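Local coordinates for protein apolipophorin III (Locusta migratoria, PDB 1AEP) that assists the loading of diacylglycerol into lipophorin, the insect hemolymph lipoprotein, by covering the hydrophobic surface that expands as lipid is taken up for flight, at residues 44-55 and 140-151. Residues are numbered along the deposited sequence; the frame is centred on the assembly and turned at random.
Sequences QANAFKTKIAEV and KTKEAAANLQNS
F48 and A144 meet where two antiparallel helices of the amphipathic five-helix bundle, 36-63 and 131-154, lie side by side; over these segments the axes approach to 9.4 Å at 177°. The first torsion of F48 (chi1 -168°) puts CG opposite the backbone N and carries the ring over to the alanines: CD1 is 3.9 Å from CB of A144, and N of A145 sits at the ring edge, near CE1. CG1 of I52 lies over one face, offset toward the rim. CB of K51 packs on the A144 methyl, and CD1 of L148 fits against CB of F48 and O of Q44. CD1 of I52 meets CG2 of T141 at 3.6 Å, while OG1 of T141 hydrogen-bonds to O of A137. L105, V108 and W112 of helix 94-121 continue this core of apolar faces, turned inward in the lipid-free form.

Charges line the more exposed margin. OE1 of E54 makes a salt bridge to NZ of K51 on its own helix, 3.4 Å and weak as a hydrogen bond, and a long one to NZ of K140, 3.8 Å; E54 is poorly ordered, so the network is loosely defined, but the carboxylate would probably ease repulsion between the ammonium groups. Next to this network, CG2 of V55 packs on CB of K140.

At the other end, the Q44 chain bends at chi2 (-47°) and sets its amide beside S151. Cutting Q44 back to an alanine removes CD and OE1, which would probably leave CB and OG of S151 without their neighbour on the facing helix. No hydrogen bond crosses between 44-55 and 140-151: OE1 of Q44 stands 3.4 Å from OG of S151, which instead hydrogen-bonds to O of N147 at 3.0 Å.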
loop_
_atom_site.group_PDB
_atom_site.type_symbol
_atom_site.label_atom_id
_atom_site.label_comp_id
_atom_site.label_asym_id
_atom_site.label_seq_id
_atom_site.Cartn_x
_atom_site.Cartn_y
_atom_site.Cartn_z
ATOM N N GLN A 44 -4.969 -11.989 4.176
ATOM C CA GLN A 44 -3.868 -11.099 3.929
ATOM C C GLN A 44 -4.326 -9.773 3.350
ATOM O O GLN A 44 -3.892 -8.695 3.769
ATOM C CB GLN A 44 -2.930 -11.850 2.988
ATOM C CG GLN A 44 -2.328 -13.008 3.771
ATOM C CD GLN A 44 -1.842 -12.488 5.108
ATOM O OE1 GLN A 44 -1.022 -11.560 5.171
ATOM N NE2 GLN A 44 -2.361 -13.060 6.189
ATOM N N ALA A 45 -5.196 -9.867 2.369
ATOM C CA ALA A 45 -5.704 -8.669 1.775
ATOM C C ALA A 45 -6.342 -7.791 2.836
ATOM O O ALA A 45 -6.213 -6.573 2.847
ATOM C CB ALA A 45 -6.726 -9.115 0.778
ATOM N N ASN A 46 -7.032 -8.427 3.760
ATOM C CA ASN A 46 -7.677 -7.659 4.771
ATOM C C ASN A 46 -6.711 -7.030 5.728
ATOM O O ASN A 46 -6.923 -5.932 6.213
ATOM C CB ASN A 46 -8.787 -8.423 5.459
ATOM C CG ASN A 46 -10.128 -8.315 4.760
ATOM O OD1 ASN A 46 -10.530 -7.226 4.261
ATOM N ND2 ASN A 46 -10.845 -9.430 4.726
ATOM N N ALA A 47 -5.633 -7.745 6.003
ATOM C CA ALA A 47 -4.636 -7.212 6.911
ATOM C C ALA A 47 -3.983 -5.954 6.338
ATOM O O ALA A 47 -3.758 -4.964 7.035
ATOM C CB ALA A 47 -3.633 -8.308 7.121
ATOM N N PHE A 48 -3.703 -6.009 5.046
ATOM C CA PHE A 48 -3.099 -4.929 4.326
ATOM C C PHE A 48 -3.993 -3.742 4.296
ATOM O O PHE A 48 -3.653 -2.612 4.684
ATOM C CB PHE A 48 -3.012 -5.464 2.892
ATOM C CG PHE A 48 -2.147 -4.619 2.029
ATOM C CD1 PHE A 48 -0.772 -4.553 2.232
ATOM C CD2 PHE A 48 -2.708 -3.832 1.027
ATOM C CE1 PHE A 48 0.044 -3.734 1.457
ATOM C CE2 PHE A 48 -1.912 -2.988 0.260
ATOM C CZ PHE A 48 -0.537 -2.925 0.483
ATOM N N LYS A 49 -5.181 -4.032 3.791
ATOM C CA LYS A 49 -6.179 -3.003 3.655
ATOM C C LYS A 49 -6.252 -2.224 4.950
ATOM O O LYS A 49 -6.352 -1.001 4.990
ATOM C CB LYS A 49 -7.432 -3.822 3.419
ATOM C CG LYS A 49 -8.744 -3.134 3.124
ATOM C CD LYS A 49 -9.620 -3.954 2.177
ATOM C CE LYS A 49 -10.863 -4.629 2.801
ATOM N NZ LYS A 49 -11.939 -4.879 1.828
ATOM N N THR A 50 -6.223 -2.983 6.035
ATOM C CA THR A 50 -6.345 -2.433 7.388
ATOM C C THR A 50 -5.273 -1.429 7.706
ATOM O O THR A 50 -5.506 -0.388 8.300
ATOM C CB THR A 50 -6.468 -3.537 8.467
ATOM O OG1 THR A 50 -7.748 -4.125 8.495
ATOM C CG2 THR A 50 -6.009 -3.145 9.858
ATOM N N LYS A 51 -4.060 -1.813 7.355
ATOM C CA LYS A 51 -2.907 -0.991 7.581
ATOM C C LYS A 51 -2.913 0.268 6.704
ATOM O O LYS A 51 -2.693 1.364 7.210
ATOM C CB LYS A 51 -1.655 -1.806 7.378
ATOM C CG LYS A 51 -1.400 -2.722 8.552
ATOM C CD LYS A 51 -0.904 -1.959 9.752
ATOM C CE LYS A 51 -0.704 -2.832 10.987
ATOM N NZ LYS A 51 -0.627 -2.093 12.259
ATOM N N ILE A 52 -3.155 0.119 5.393
ATOM C CA ILE A 52 -3.213 1.241 4.457
ATOM C C ILE A 52 -4.260 2.273 4.838
ATOM O O ILE A 52 -4.116 3.488 4.680
ATOM C CB ILE A 52 -3.518 0.747 3.054
ATOM C CG1 ILE A 52 -2.245 0.061 2.616
ATOM C CG2 ILE A 52 -3.839 1.912 2.125
ATOM C CD1 ILE A 52 -1.299 1.044 1.938
ATOM N N ALA A 53 -5.341 1.779 5.367
ATOM C CA ALA A 53 -6.360 2.678 5.809
ATOM C C ALA A 53 -5.900 3.454 7.056
ATOM O O ALA A 53 -6.334 4.573 7.335
ATOM C CB ALA A 53 -7.577 1.805 6.069
ATOM N N GLU A 54 -5.001 2.849 7.828
ATOM C CA GLU A 54 -4.491 3.495 9.021
ATOM C C GLU A 54 -3.730 4.743 8.666
ATOM O O GLU A 54 -3.911 5.798 9.278
ATOM C CB GLU A 54 -3.520 2.574 9.764
ATOM C CG GLU A 54 -3.685 2.540 11.283
ATOM C CD GLU A 54 -3.292 1.201 11.829
ATOM O OE1 GLU A 54 -2.162 0.927 12.119
ATOM O OE2 GLU A 54 -4.339 0.380 11.900
ATOM N N VAL A 55 -2.857 4.582 7.668
ATOM C CA VAL A 55 -2.009 5.604 7.111
ATOM C C VAL A 55 -2.865 6.726 6.593
ATOM O O VAL A 55 -2.727 7.894 6.973
ATOM C CB VAL A 55 -1.276 4.951 5.920
ATOM C CG1 VAL A 55 -0.528 5.931 5.085
ATOM C CG2 VAL A 55 -0.324 3.916 6.425
ATOM N N LYS A 140 5.249 2.500 7.045
ATOM C CA LYS A 140 4.115 1.681 7.448
ATOM C C LYS A 140 3.560 0.900 6.274
ATOM O O LYS A 140 3.080 -0.210 6.443
ATOM C CB LYS A 140 2.978 2.498 7.988
ATOM C CG LYS A 140 3.189 2.923 9.418
ATOM C CD LYS A 140 1.899 2.791 10.189
ATOM C CE LYS A 140 1.798 3.787 11.330
ATOM N NZ LYS A 140 0.647 3.528 12.212
ATOM N N THR A 141 3.609 1.493 5.085
ATOM C CA THR A 141 3.131 0.832 3.890
ATOM C C THR A 141 4.095 -0.289 3.479
ATOM O O THR A 141 3.695 -1.376 3.054
ATOM C CB THR A 141 2.883 1.897 2.787
ATOM O OG1 THR A 141 2.078 2.940 3.308
ATOM C CG2 THR A 141 2.244 1.289 1.550
ATOM N N LYS A 142 5.399 -0.022 3.616
ATOM C CA LYS A 142 6.452 -0.977 3.313
ATOM C C LYS A 142 6.297 -2.227 4.178
ATOM O O LYS A 142 6.333 -3.354 3.668
ATOM C CB LYS A 142 7.734 -0.285 3.638
ATOM C CG LYS A 142 8.870 -0.867 2.888
ATOM C CD LYS A 142 9.974 -1.289 3.807
ATOM C CE LYS A 142 11.239 -0.463 3.646
ATOM N NZ LYS A 142 12.416 -1.326 3.659
ATOM N N GLU A 143 6.074 -2.002 5.493
ATOM C CA GLU A 143 5.871 -3.078 6.481
ATOM C C GLU A 143 4.661 -3.945 6.172
ATOM O O GLU A 143 4.717 -5.180 6.235
ATOM C CB GLU A 143 5.856 -2.625 7.966
ATOM C CG GLU A 143 6.137 -3.761 9.030
ATOM C CD GLU A 143 7.444 -4.517 8.927
ATOM O OE1 GLU A 143 8.421 -3.784 8.367
ATOM O OE2 GLU A 143 7.549 -5.711 9.288
ATOM N N ALA A 144 3.552 -3.287 5.848
ATOM C CA ALA A 144 2.350 -3.990 5.513
ATOM C C ALA A 144 2.644 -4.958 4.380
ATOM O O ALA A 144 2.331 -6.140 4.451
ATOM C CB ALA A 144 1.286 -2.995 5.120
ATOM N N ALA A 145 3.297 -4.453 3.333
ATOM C CA ALA A 145 3.687 -5.252 2.182
ATOM C C ALA A 145 4.751 -6.313 2.513
ATOM O O ALA A 145 4.749 -7.390 1.918
ATOM C CB ALA A 145 4.175 -4.343 1.043
ATOM N N ALA A 146 5.690 -6.047 3.427
ATOM C CA ALA A 146 6.664 -7.077 3.759
ATOM C C ALA A 146 5.971 -8.190 4.536
ATOM O O ALA A 146 6.205 -9.374 4.329
ATOM C CB ALA A 146 7.743 -6.515 4.633
ATOM N N ASN A 147 5.081 -7.789 5.438
ATOM C CA ASN A 147 4.334 -8.710 6.249
ATOM C C ASN A 147 3.550 -9.664 5.402
ATOM O O ASN A 147 3.573 -10.873 5.628
ATOM C CB ASN A 147 3.364 -7.951 7.090
ATOM C CG ASN A 147 4.002 -7.627 8.410
ATOM O OD1 ASN A 147 3.376 -6.993 9.254
ATOM N ND2 ASN A 147 5.267 -8.040 8.577
ATOM N N LEU A 148 2.857 -9.100 4.420
ATOM C CA LEU A 148 2.074 -9.883 3.490
ATOM C C LEU A 148 2.949 -10.915 2.827
ATOM O O LEU A 148 2.651 -12.104 2.766
ATOM C CB LEU A 148 1.520 -8.964 2.396
ATOM C CG LEU A 148 0.387 -9.546 1.550
ATOM C CD1 LEU A 148 -0.745 -8.577 1.704
ATOM C CD2 LEU A 148 0.854 -9.484 0.142
ATOM N N GLN A 149 4.067 -10.457 2.328
ATOM C CA GLN A 149 4.953 -11.367 1.687
ATOM C C GLN A 149 5.415 -12.489 2.601
ATOM O O GLN A 149 5.393 -13.651 2.223
ATOM C CB GLN A 149 6.119 -10.551 1.251
ATOM C CG GLN A 149 7.181 -11.445 0.711
ATOM C CD GLN A 149 8.176 -10.639 -0.056
ATOM O OE1 GLN A 149 8.171 -9.391 0.012
ATOM N NE2 GLN A 149 8.992 -11.370 -0.798
ATOM N N ASN A 150 5.832 -12.132 3.822
ATOM C CA ASN A 150 6.255 -13.143 4.773
ATOM C C ASN A 150 5.206 -14.238 4.909
ATOM O O ASN A 150 5.506 -15.424 4.995
ATOM C CB ASN A 150 6.485 -12.499 6.146
ATOM C CG ASN A 150 7.795 -11.738 6.203
ATOM O OD1 ASN A 150 8.610 -11.788 5.263
ATOM N ND2 ASN A 150 7.992 -11.030 7.287
ATOM N N SER A 151 3.935 -13.826 4.885
ATOM C CA SER A 151 2.824 -14.762 4.982
ATOM C C SER A 151 2.688 -15.717 3.773
ATOM O O SER A 151 2.607 -16.932 3.926
ATOM C CB SER A 151 1.517 -14.018 5.301
ATOM O OG SER A 151 1.764 -13.091 6.359
#